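Local coordinates for protein aspartate aminotransferase, mitochondrial (Trypanosoma brucei brucei, PDB 4W5K) that probably transfers amino groups between L-aspartate and 2-oxoglutarate as a pyridoxal-phosphate-dependent homodimeric aminotransferase, at residues A[247-250]-A[251-254]; A[276-279]-A[280-284]; A[286-289]-A[290-294]; A[306-309]-A[310-314]. The protein carries 1 engineered substitution. All coordinates share one frame; numbering follows the deposited sequence.

Contact 1 of 4, residues A[247-250]-A[251-254]. With PLP (pyridoxal-5'-phosphate), chain C.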
loop_
_atom_site.group_PDB
_atom_site.type_symbol
_atom_site.label_atom_id
_atom_site.label_comp_id
_atom_site.label_asym_id
_atom_site.label_seq_id
_atom_site.Cartn_x
_atom_site.Cartn_y
_atom_site.Cartn_z
ATOM N N PHE A 247 -4.258 -9.462 14.623
ATOM C CA PHE A 247 -2.912 -9.212 15.181
ATOM C C PHE A 247 -2.743 -7.797 15.722
ATOM O O PHE A 247 -1.658 -7.428 16.206
ATOM C CB PHE A 247 -1.842 -9.482 14.123
ATOM C CG PHE A 247 -1.554 -10.946 13.888
ATOM C CD1 PHE A 247 -2.263 -11.658 12.915
ATOM C CD2 PHE A 247 -0.548 -11.589 14.611
ATOM C CE1 PHE A 247 -1.996 -13.007 12.673
ATOM C CE2 PHE A 247 -0.262 -12.940 14.392
ATOM C CZ PHE A 247 -0.994 -13.651 13.408
ATOM N N GLY A 248 -3.806 -6.997 15.661
ATOM C CA GLY A 248 -3.724 -5.614 16.103
ATOM C C GLY A 248 -2.770 -4.784 15.223
ATOM O O GLY A 248 -2.165 -3.822 15.698
ATOM N N LEU A 249 -2.653 -5.173 13.959
ATOM C CA LEU A 249 -1.663 -4.558 13.044
ATOM C C LEU A 249 -2.255 -3.521 12.109
ATOM O O LEU A 249 -1.590 -3.138 11.128
ATOM C CB LEU A 249 -0.966 -5.631 12.196
ATOM C CG LEU A 249 0.057 -6.505 12.919
ATOM C CD1 LEU A 249 0.445 -7.676 12.027
ATOM C CD2 LEU A 249 1.292 -5.699 13.329
ATOM N N TYR A 250 -3.462 -3.050 12.424
ATOM C CA TYR A 250 -4.233 -2.101 11.610
ATOM C C TYR A 250 -3.422 -1.193 10.678
ATOM O O TYR A 250 -3.454 -1.350 9.438
ATOM C CB TYR A 250 -5.084 -1.219 12.541
ATOM C CG TYR A 250 -5.991 -1.987 13.492
ATOM C CD1 TYR A 250 -7.248 -2.434 13.072
ATOM C CD2 TYR A 250 -5.621 -2.220 14.818
ATOM C CE1 TYR A 250 -8.092 -3.127 13.943
ATOM C CE2 TYR A 250 -6.478 -2.904 15.697
ATOM C CZ TYR A 250 -7.694 -3.353 15.245
ATOM O OH TYR A 250 -8.537 -4.018 16.099
ATOM N N GLY A 251 -2.676 -0.266 11.269
ATOM C CA GLY A 251 -1.985 0.742 10.475
ATOM C C GLY A 251 -0.760 0.251 9.729
ATOM O O GLY A 251 -0.188 0.989 8.919
ATOM N N HIS A 252 -0.341 -0.982 9.968
ATOM C CA HIS A 252 0.814 -1.480 9.221
ATOM C C HIS A 252 0.436 -2.104 7.855
ATOM O O HIS A 252 1.326 -2.399 7.039
ATOM C CB HIS A 252 1.601 -2.451 10.098
ATOM C CG HIS A 252 2.379 -1.766 11.177
ATOM N ND1 HIS A 252 3.346 -0.820 10.903
ATOM C CD2 HIS A 252 2.330 -1.870 12.529
ATOM C CE1 HIS A 252 3.876 -0.390 12.036
ATOM N NE2 HIS A 252 3.274 -1.015 13.041
ATOM N N ARG A 253 -0.868 -2.253 7.639
ATOM C CA ARG A 253 -1.491 -2.633 6.361
ATOM C C ARG A 253 -1.051 -4.008 5.884
ATOM O O ARG A 253 -0.363 -4.139 4.854
ATOM C CB ARG A 253 -1.184 -1.583 5.282
ATOM C CG ARG A 253 -1.415 -0.118 5.704
ATOM C CD ARG A 253 -2.790 0.093 6.401
ATOM N NE ARG A 253 -3.913 -0.172 5.494
ATOM C CZ ARG A 253 -4.870 -1.070 5.718
ATOM N NH1 ARG A 253 -4.869 -1.818 6.823
ATOM N NH2 ARG A 253 -5.843 -1.240 4.817
ATOM N N CYS A 254 -1.505 -5.026 6.613
ATOM C CA CYS A 254 -1.059 -6.383 6.396
ATOM C C CYS A 254 -2.259 -7.277 6.115
ATOM O O CYS A 254 -3.172 -7.365 6.944
ATOM C CB CYS A 254 -0.308 -6.892 7.628
ATOM S SG CYS A 254 0.381 -8.528 7.460
HETATM N N1 PLP C . -13.603 -5.861 5.328
HETATM C C2 PLP C . -14.292 -5.732 6.510
HETATM C C2A PLP C . -15.581 -6.473 6.661
HETATM C C3 PLP C . -13.795 -4.931 7.538
HETATM O O3 PLP C . -14.473 -4.774 8.717
HETATM C C4 PLP C . -12.591 -4.261 7.368
HETATM C C4A PLP C . -11.973 -3.598 8.567
HETATM O O4A PLP C . -12.428 -2.515 8.947
HETATM C C5 PLP C . -11.890 -4.392 6.170
HETATM C C6 PLP C . -12.395 -5.209 5.158
HETATM C C5A PLP C . -10.583 -3.646 5.947
HETATM O O4P PLP C . -9.533 -4.261 6.640
HETATM P P PLP C . -8.057 -3.791 6.486
HETATM O O1P PLP C . -7.724 -2.751 7.513
HETATM O O2P PLP C . -7.835 -3.250 5.095
HETATM O O3P PLP C . -7.238 -5.041 6.710
HETATM O O HOH W 1 -2.948 -4.599 8.960
#
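Leu-249 and His-252 close a short 3-10 turn in the loop between strands 238-242 and 255-260, the amide N of His-252 donating to Leu-249 O at 2.7 Å. One residue on, Tyr-250 O receives two donors from Arg-253. Arg-253 N comes to Tyr-250 O from above the carbonyl plane at 3.3 Å, while Arg-253 NH1 lies 3.0 Å from that oxygen and 19° off the plane. Bends at chi2 (-48°) and chi3 (-64°) curl the arginine back over the turn and bring its head to this carbonyl. The cofactor phosphate sits at the edge of the guanidinium, with phosphorus in its plane. Arg-253 NH2 reaches PLP O2P along a nearly straight bond of 2.8 Å, and Arg-253 NH1 meets PLP O1P at 3.1 Å. On the far side of the turn, CD2 of Leu-249 rests obliquely against the imidazole of His-252, 4.0 Å from its CD2. Arg-253 NH2 also donates to Tyr-282 O of the second subunit; Ser-242 and Thr-101 of the same chain, and Tyr-62 of the second subunit, also bind the cofactor. NH1 is thus shared between a backbone carbonyl and the phosphate, a grip that fixes the guanidinium's rotation and should help balance the phosphate's negative charge.

Contact 2 of 4, residues A[276-279]-A[280-284]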
loop_
_atom_site.group_PDB
_atom_site.type_symbol
_atom_site.label_atom_id
_atom_site.label_comp_id
_atom_site.label_asym_id
_atom_site.label_seq_id
_atom_site.Cartn_x
_atom_site.Cartn_y
_atom_site.Cartn_z
ATOM N N LEU A 276 1.104 -8.263 -12.222
ATOM C CA LEU A 276 0.839 -7.168 -13.162
ATOM C C LEU A 276 -0.149 -6.139 -12.621
ATOM O O LEU A 276 -0.211 -5.020 -13.130
ATOM C CB LEU A 276 0.322 -7.715 -14.505
ATOM C CG LEU A 276 1.302 -8.681 -15.147
ATOM C CD1 LEU A 276 0.630 -9.341 -16.349
ATOM C CD2 LEU A 276 2.578 -7.963 -15.579
ATOM N N LEU A 277 -0.923 -6.518 -11.604
ATOM C CA LEU A 277 -1.844 -5.574 -10.969
ATOM C C LEU A 277 -1.160 -4.796 -9.851
ATOM O O LEU A 277 -1.389 -3.601 -9.675
ATOM C CB LEU A 277 -3.063 -6.297 -10.387
ATOM C CG LEU A 277 -4.052 -6.857 -11.425
ATOM C CD1 LEU A 277 -5.075 -7.777 -10.769
ATOM C CD2 LEU A 277 -4.752 -5.695 -12.137
ATOM N N ILE A 278 -0.344 -5.499 -9.085
ATOM C CA ILE A 278 0.355 -4.902 -7.936
ATOM C C ILE A 278 1.418 -3.881 -8.373
ATOM O O ILE A 278 1.479 -2.781 -7.838
ATOM C CB ILE A 278 1.026 -5.976 -7.092
ATOM C CG1 ILE A 278 -0.033 -6.865 -6.410
ATOM C CG2 ILE A 278 1.959 -5.336 -6.014
ATOM C CD1 ILE A 278 0.495 -8.244 -6.097
ATOM N N ARG A 279 2.263 -4.265 -9.324
ATOM C CA ARG A 279 3.417 -3.438 -9.643
ATOM C C ARG A 279 3.045 -1.990 -10.041
ATOM O O ARG A 279 3.637 -1.046 -9.505
ATOM C CB ARG A 279 4.257 -4.096 -10.737
ATOM C CG ARG A 279 5.540 -3.368 -10.988
ATOM C CD ARG A 279 6.459 -4.125 -11.944
ATOM N NE ARG A 279 6.856 -5.434 -11.417
ATOM C CZ ARG A 279 6.358 -6.594 -11.843
ATOM N NH1 ARG A 279 5.446 -6.613 -12.811
ATOM N NH2 ARG A 279 6.778 -7.739 -11.314
ATOM N N PRO A 280 2.037 -1.800 -10.928
ATOM C CA PRO A 280 1.664 -0.422 -11.275
ATOM C C PRO A 280 0.684 0.238 -10.294
ATOM O O PRO A 280 0.236 1.349 -10.564
ATOM C CB PRO A 280 1.021 -0.584 -12.658
ATOM C CG PRO A 280 0.337 -1.923 -12.546
ATOM C CD PRO A 280 1.335 -2.778 -11.793
ATOM N N MET A 281 0.395 -0.403 -9.166
ATOM C CA MET A 281 -0.395 0.247 -8.122
ATOM C C MET A 281 0.502 0.749 -6.962
ATOM O O MET A 281 0.381 1.899 -6.555
ATOM C CB MET A 281 -1.459 -0.691 -7.576
ATOM C CG MET A 281 -2.498 0.054 -6.780
ATOM S SD MET A 281 -3.797 -1.030 -6.132
ATOM C CE MET A 281 -4.596 -1.474 -7.680
ATOM N N TYR A 282 1.391 -0.107 -6.461
ATOM C CA TYR A 282 2.253 0.270 -5.312
ATOM C C TYR A 282 3.600 -0.468 -5.326
ATOM O O TYR A 282 4.340 -0.410 -4.345
ATOM C CB TYR A 282 1.509 0.018 -3.962
ATOM C CG TYR A 282 1.054 -1.401 -3.737
ATOM C CD1 TYR A 282 1.877 -2.344 -3.123
ATOM C CD2 TYR A 282 -0.227 -1.808 -4.147
ATOM C CE1 TYR A 282 1.420 -3.671 -2.896
ATOM C CE2 TYR A 282 -0.661 -3.103 -3.944
ATOM C CZ TYR A 282 0.164 -4.017 -3.344
ATOM O OH TYR A 282 -0.319 -5.290 -3.134
ATOM N N SER A 283 3.898 -1.155 -6.425
ATOM C CA SER A 283 5.197 -1.824 -6.664
ATOM C C SER A 283 5.401 -3.100 -5.851
ATOM O O SER A 283 5.651 -4.165 -6.422
ATOM C CB SER A 283 6.383 -0.865 -6.406
ATOM O OG SER A 283 7.539 -1.327 -7.071
ATOM N N ASN A 284 5.319 -2.991 -4.520
ATOM C CA ASN A 284 5.520 -4.131 -3.629
ATOM C C ASN A 284 5.071 -3.734 -2.206
ATOM O O ASN A 284 4.904 -2.556 -1.925
ATOM C CB ASN A 284 6.983 -4.600 -3.687
ATOM C CG ASN A 284 7.958 -3.455 -3.561
ATOM O OD1 ASN A 284 8.021 -2.829 -2.520
ATOM N ND2 ASN A 284 8.685 -3.143 -4.644
#
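Ile-278 and Tyr-282 stand one helical turn apart near the end of helix 264-282, and their side chains meet as methyl over ring. CG2 of the isoleucine lies over one face of the phenol in a CH-pi contact, 3.9 Å from the ring centroid and 28° off the normal. It leans toward the hydroxyl end, so that CZ of Tyr-282 is the ring atom closest to Ile-278 CG2 at 3.5 Å, and CG1 of Ile-278 passes 3.6 Å from the tyrosine OH. The ring gets there because CG of Tyr-282 stands between its own backbone N and carbonyl carbon (chi1 58°), which swings the phenol back along the helix.

Around Pro-280 the helix is weakly bonded and kinked. Pro-280 has no amide hydrogen, and its CD lies 3.0 Å from Leu-276 O, the carbonyl its nitrogen would otherwise bond. Ile-278 O gathers three donors: Tyr-282 N at 3.0 Å, nearly straight, with Met-281 N and Ser-283 N approaching from above the carbonyl plane. Ser-283 N also makes a weak bond of 3.1 Å to Arg-279 O, and its residue leaves helical geometry with positive phi.

Two carbonyls of the ending helix are taken up by the second subunit: Arg-279 O by Asn-130 and Pro-280 O by Arg-105, both of that subunit. Met-281 packs on its own counterpart across the dimer. A proline-kinked helix terminus thus forms part of the dimer interface, its last turn beside the cofactor site of the neighbouring subunit, as befits an aminotransferase whose active sites draw on both chains.

Contact 3 of 4, residues A[286-289]-A[290-294]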
loop_
_atom_site.group_PDB
_atom_site.type_symbol
_atom_site.label_atom_id
_atom_site.label_comp_id
_atom_site.label_asym_id
_atom_site.label_seq_id
_atom_site.Cartn_x
_atom_site.Cartn_y
_atom_site.Cartn_z
ATOM N N PRO A 286 4.393 -3.484 2.120
ATOM C CA PRO A 286 5.174 -3.092 3.297
ATOM C C PRO A 286 5.593 -4.292 4.133
ATOM O O PRO A 286 4.803 -5.218 4.424
ATOM C CB PRO A 286 4.227 -2.164 4.058
ATOM C CG PRO A 286 2.822 -2.542 3.592
ATOM C CD PRO A 286 3.006 -2.990 2.154
ATOM N N LEU A 287 6.858 -4.257 4.524
ATOM C CA LEU A 287 7.509 -5.334 5.261
ATOM C C LEU A 287 6.978 -5.646 6.651
ATOM O O LEU A 287 6.949 -6.821 7.038
ATOM C CB LEU A 287 8.987 -5.000 5.438
ATOM C CG LEU A 287 9.849 -4.934 4.177
ATOM C CD1 LEU A 287 11.112 -4.195 4.519
ATOM C CD2 LEU A 287 10.160 -6.343 3.659
ATOM N N TYR A 288 6.642 -4.611 7.426
ATOM C CA TYR A 288 6.571 -4.751 8.896
ATOM C C TYR A 288 5.552 -5.794 9.341
ATOM O O TYR A 288 5.869 -6.696 10.127
ATOM C CB TYR A 288 6.246 -3.404 9.542
ATOM C CG TYR A 288 6.277 -3.428 11.059
ATOM C CD1 TYR A 288 5.130 -3.689 11.782
ATOM C CD2 TYR A 288 7.449 -3.184 11.752
ATOM C CE1 TYR A 288 5.137 -3.700 13.151
ATOM C CE2 TYR A 288 7.468 -3.195 13.123
ATOM C CZ TYR A 288 6.305 -3.462 13.815
ATOM O OH TYR A 288 6.272 -3.481 15.194
ATOM N N GLY A 289 4.332 -5.668 8.816
ATOM C CA GLY A 289 3.262 -6.590 9.189
ATOM C C GLY A 289 3.621 -8.024 8.827
ATOM O O GLY A 289 3.420 -8.945 9.620
ATOM N N ALA A 290 4.170 -8.206 7.631
ATOM C CA ALA A 290 4.531 -9.531 7.139
ATOM C C ALA A 290 5.619 -10.177 7.982
ATOM O O ALA A 290 5.567 -11.374 8.251
ATOM C CB ALA A 290 4.968 -9.449 5.650
ATOM N N TRP A 291 6.596 -9.385 8.423
ATOM C CA TRP A 291 7.618 -9.872 9.330
ATOM C C TRP A 291 7.015 -10.424 10.615
ATOM O O TRP A 291 7.350 -11.517 11.073
ATOM C CB TRP A 291 8.569 -8.746 9.715
ATOM C CG TRP A 291 9.630 -8.413 8.733
ATOM C CD1 TRP A 291 10.119 -9.195 7.721
ATOM C CD2 TRP A 291 10.359 -7.184 8.697
ATOM N NE1 TRP A 291 11.141 -8.509 7.061
ATOM C CE2 TRP A 291 11.295 -7.277 7.648
ATOM C CE3 TRP A 291 10.310 -6.011 9.462
ATOM C CZ2 TRP A 291 12.174 -6.227 7.330
ATOM C CZ3 TRP A 291 11.188 -4.976 9.155
ATOM C CH2 TRP A 291 12.104 -5.094 8.098
ATOM N N VAL A 292 6.112 -9.635 11.178
ATOM C CA VAL A 292 5.495 -9.944 12.471
ATOM C C VAL A 292 4.641 -11.209 12.389
ATOM O O VAL A 292 4.766 -12.104 13.232
ATOM C CB VAL A 292 4.625 -8.777 12.959
ATOM C CG1 VAL A 292 3.703 -9.233 14.132
ATOM C CG2 VAL A 292 5.499 -7.615 13.385
ATOM N N VAL A 293 3.800 -11.287 11.354
ATOM C CA VAL A 293 2.874 -12.420 11.244
ATOM C C VAL A 293 3.679 -13.686 10.934
ATOM O O VAL A 293 3.453 -14.732 11.539
ATOM C CB VAL A 293 1.795 -12.143 10.201
ATOM C CG1 VAL A 293 0.987 -13.405 9.880
ATOM C CG2 VAL A 293 0.841 -11.057 10.725
ATOM N N SER A 294 4.664 -13.575 10.043
ATOM C CA SER A 294 5.471 -14.743 9.690
ATOM C C SER A 294 6.259 -15.272 10.900
ATOM O O SER A 294 6.351 -16.494 11.128
ATOM C CB SER A 294 6.404 -14.395 8.518
ATOM O OG SER A 294 7.262 -15.482 8.217
#
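Leu-287 crosses one face of the Trp-291 indole obliquely at the start of helix 287-297, the closely packed part of this contact. CB of the leucine sits over that face, 3.9 Å from the centroid of the six-membered ring and only 11° off its normal. CD1 of Leu-287 continues along the same ring and reaches CZ2 of Trp-291 at 3.6 Å. Since CG of Trp-291 is anti to its carbonyl carbon (chi1 -80°), the indole folds back toward the preceding turn, and Leu-287 O also comes over that face, 3.5 Å from CG of Trp-291. The same oxygen accepts from Trp-291 N at 2.9 Å, so one carbonyl both holds the backbone and lies against the ring.

The neighbouring pair is looser. Tyr-288 offers a ring face to Val-292, but a single methyl, CG2 of Val-292, approaches it, 3.9 Å from CE1 of Tyr-288 near the rim. Both Tyr-288 and Trp-291 remain partly exposed, whereas Gly-289, Ala-290 and Val-293 are buried. Gly-289 O binds Val-293 N at 2.9 Å on the inward side, where Ala-290 and Val-293 pack on Phe-71 of helix 69-80.

The outer aromatic rings are taken up in part by the dimer: Tyr-288 meets Tyr-288 of the second subunit with planes about 30° apart, and also His-252 of its own chain. Leu-287 packs on His-252 of the second subunit. The carbonyls of Leu-287, Tyr-288 and Gly-289 accept from the amides of Trp-291, Val-292 and Val-293, while the side chains meet through dispersion and CH-pi contacts, an apolar chemistry consistent with a helix start wedged between its own fold and its partner subunit.

Contact 4 of 4, residues A[306-309]-A[310-314]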
loop_
_atom_site.group_PDB
_atom_site.type_symbol
_atom_site.label_atom_id
_atom_site.label_comp_id
_atom_site.label_asym_id
_atom_site.label_seq_id
_atom_site.Cartn_x
_atom_site.Cartn_y
_atom_site.Cartn_z
ATOM N N TRP A 306 -0.285 -16.001 20.879
ATOM C CA TRP A 306 -1.272 -15.356 20.021
ATOM C C TRP A 306 -2.684 -15.931 20.226
ATOM O O TRP A 306 -3.649 -15.176 20.370
ATOM C CB TRP A 306 -0.849 -15.478 18.553
ATOM C CG TRP A 306 -1.823 -14.904 17.582
ATOM C CD1 TRP A 306 -2.336 -13.632 17.566
ATOM C CD2 TRP A 306 -2.390 -15.578 16.448
ATOM N NE1 TRP A 306 -3.180 -13.482 16.484
ATOM C CE2 TRP A 306 -3.242 -14.665 15.800
ATOM C CE3 TRP A 306 -2.258 -16.871 15.927
ATOM C CZ2 TRP A 306 -3.957 -14.994 14.630
ATOM C CZ3 TRP A 306 -2.979 -17.204 14.787
ATOM C CH2 TRP A 306 -3.822 -16.269 14.156
ATOM N N LYS A 307 -2.802 -17.253 20.237
ATOM C CA LYS A 307 -4.115 -17.876 20.423
ATOM C C LYS A 307 -4.751 -17.493 21.764
ATOM O O LYS A 307 -5.954 -17.257 21.829
ATOM C CB LYS A 307 -4.000 -19.396 20.295
ATOM C CG LYS A 307 -3.772 -19.860 18.839
ATOM C CD LYS A 307 -3.594 -21.371 18.785
ATOM C CE LYS A 307 -3.442 -21.895 17.356
ATOM N NZ LYS A 307 -3.052 -23.340 17.376
ATOM N N LYS A 308 -3.940 -17.398 22.815
ATOM C CA LYS A 308 -4.436 -16.962 24.120
ATOM C C LYS A 308 -4.945 -15.519 24.044
ATOM O O LYS A 308 -6.014 -15.198 24.592
ATOM C CB LYS A 308 -3.341 -17.102 25.191
ATOM C CG LYS A 308 -3.765 -16.648 26.563
ATOM C CD LYS A 308 -2.594 -16.677 27.553
ATOM C CE LYS A 308 -1.896 -15.329 27.593
ATOM N NZ LYS A 308 -0.709 -15.323 28.502
ATOM N N GLU A 309 -4.200 -14.661 23.347
ATOM C CA GLU A 309 -4.583 -13.264 23.237
ATOM C C GLU A 309 -5.824 -13.082 22.368
ATOM O O GLU A 309 -6.654 -12.209 22.648
ATOM C CB GLU A 309 -3.401 -12.437 22.699
ATOM C CG GLU A 309 -2.212 -12.481 23.669
ATOM C CD GLU A 309 -1.120 -11.455 23.359
ATOM O OE1 GLU A 309 -0.288 -11.722 22.462
ATOM O OE2 GLU A 309 -1.080 -10.403 24.046
ATOM N N LEU A 310 -5.966 -13.898 21.321
ATOM C CA LEU A 310 -7.193 -13.880 20.512
ATOM C C LEU A 310 -8.421 -14.090 21.383
ATOM O O LEU A 310 -9.447 -13.389 21.269
ATOM C CB LEU A 310 -7.155 -14.965 19.433
ATOM C CG LEU A 310 -6.321 -14.692 18.182
ATOM C CD1 LEU A 310 -6.257 -15.948 17.329
ATOM C CD2 LEU A 310 -6.899 -13.541 17.384
ATOM N N LYS A 311 -8.320 -15.086 22.247
ATOM C CA LYS A 311 -9.420 -15.420 23.128
ATOM C C LYS A 311 -9.673 -14.301 24.139
ATOM O O LYS A 311 -10.822 -14.038 24.488
ATOM C CB LYS A 311 -9.163 -16.756 23.831
ATOM C CG LYS A 311 -9.381 -17.954 22.910
ATOM C CD LYS A 311 -9.212 -19.283 23.630
ATOM C CE LYS A 311 -9.077 -20.442 22.646
ATOM N NZ LYS A 311 -10.262 -20.598 21.751
ATOM N N GLN A 312 -8.617 -13.637 24.612
ATOM C CA GLN A 312 -8.815 -12.502 25.510
ATOM C C GLN A 312 -9.627 -11.397 24.830
ATOM O O GLN A 312 -10.554 -10.868 25.442
ATOM C CB GLN A 312 -7.476 -11.925 26.001
ATOM C CG GLN A 312 -6.707 -12.831 26.925
ATOM C CD GLN A 312 -5.292 -12.332 27.238
ATOM O OE1 GLN A 312 -4.707 -11.522 26.506
ATOM N NE2 GLN A 312 -4.733 -12.833 28.321
ATOM N N MET A 313 -9.276 -11.047 23.588
ATOM C CA MET A 313 -10.004 -10.011 22.853
ATOM C C MET A 313 -11.466 -10.422 22.588
ATOM O O MET A 313 -12.404 -9.662 22.877
ATOM C CB MET A 313 -9.290 -9.685 21.527
ATOM C CG MET A 313 -7.986 -8.949 21.747
ATOM S SD MET A 313 -7.224 -8.492 20.148
ATOM C CE MET A 313 -6.770 -10.113 19.538
ATOM N N SER A 314 -11.651 -11.630 22.071
ATOM C CA SER A 314 -12.995 -12.083 21.680
ATOM C C SER A 314 -13.875 -12.239 22.918
ATOM O O SER A 314 -15.051 -11.888 22.881
ATOM C CB SER A 314 -12.935 -13.392 20.879
ATOM O OG SER A 314 -12.475 -14.476 21.675
HETATM O O HOH W 2 -2.001 -10.266 26.458
#
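The long helix 300-331 carries this contact, an i to i+4 pairing of Trp-306 with Leu-310 on its inner side and a water bridge between Glu-309 and Gln-312 toward the surface. CD1 of Leu-310 lies over one face of the indole, 3.8 Å from the centroid of the six-membered ring and 18° off its normal. CE2 of Trp-306 is the ring atom nearest to Leu-310 CD1, 3.6 Å away, and CG and CD2 of the leucine reach the pyrrole nitrogen NE1. With CG of Trp-306 anti to its backbone N, chi1 of 177° carries the indole toward the next turn, where its face meets Leu-310. Its NE1 bonds Asn-246 O, and the ring stacks on Phe-247, so the tryptophan joins the helix to the loop that carries part of the cofactor site. Leu-220 of helix 220-223 covers both members of the pair.

The polar half is built differently. Glu-309 is buried, and its carboxylate receives the amides of Glu-49 and Cys-50, one on each oxygen, which ties the helix to the start of helix 49-52. CG of Glu-309 passes 3.9 Å from Gln-312 OE1, with the carboxylate and amide planes nearly perpendicular, at 78°. Lys-308 and Gln-312 are both exposed, and the nearest approach between the two side chains is CE of Lys-308 to NE2 of Gln-312, 3.8 Å. Backbone bonding is regular, as in Leu-310 N to Trp-306 O at 2.8 Å. One water closes the polar half, donating to Glu-309 OE2 at 2.6 Å and to Gln-312 OE1 at 3.0 Å.

How the contacts relate
Contacts 1 and 3 are buried and touch directly, Leu-249 CD1 meeting Val-293 CG2 at 3.6 Å and Cys-254 SG meeting Gly-289 C at 3.6 Å. Contacts 2 and 4 are only partly buried, and their centres are about 34 Å apart. Contacts 1, 2 and 3 all reach the second subunit; contact 4 does not, and joins contact 1 within the chain through Phe-247 and Trp-306. Three of the four, contacts 2 to 4, share one device, an aliphatic group over an aromatic face one helical turn away. Contact 1 alone is built round a charged head and an anion, in keeping with its place at the cofactor.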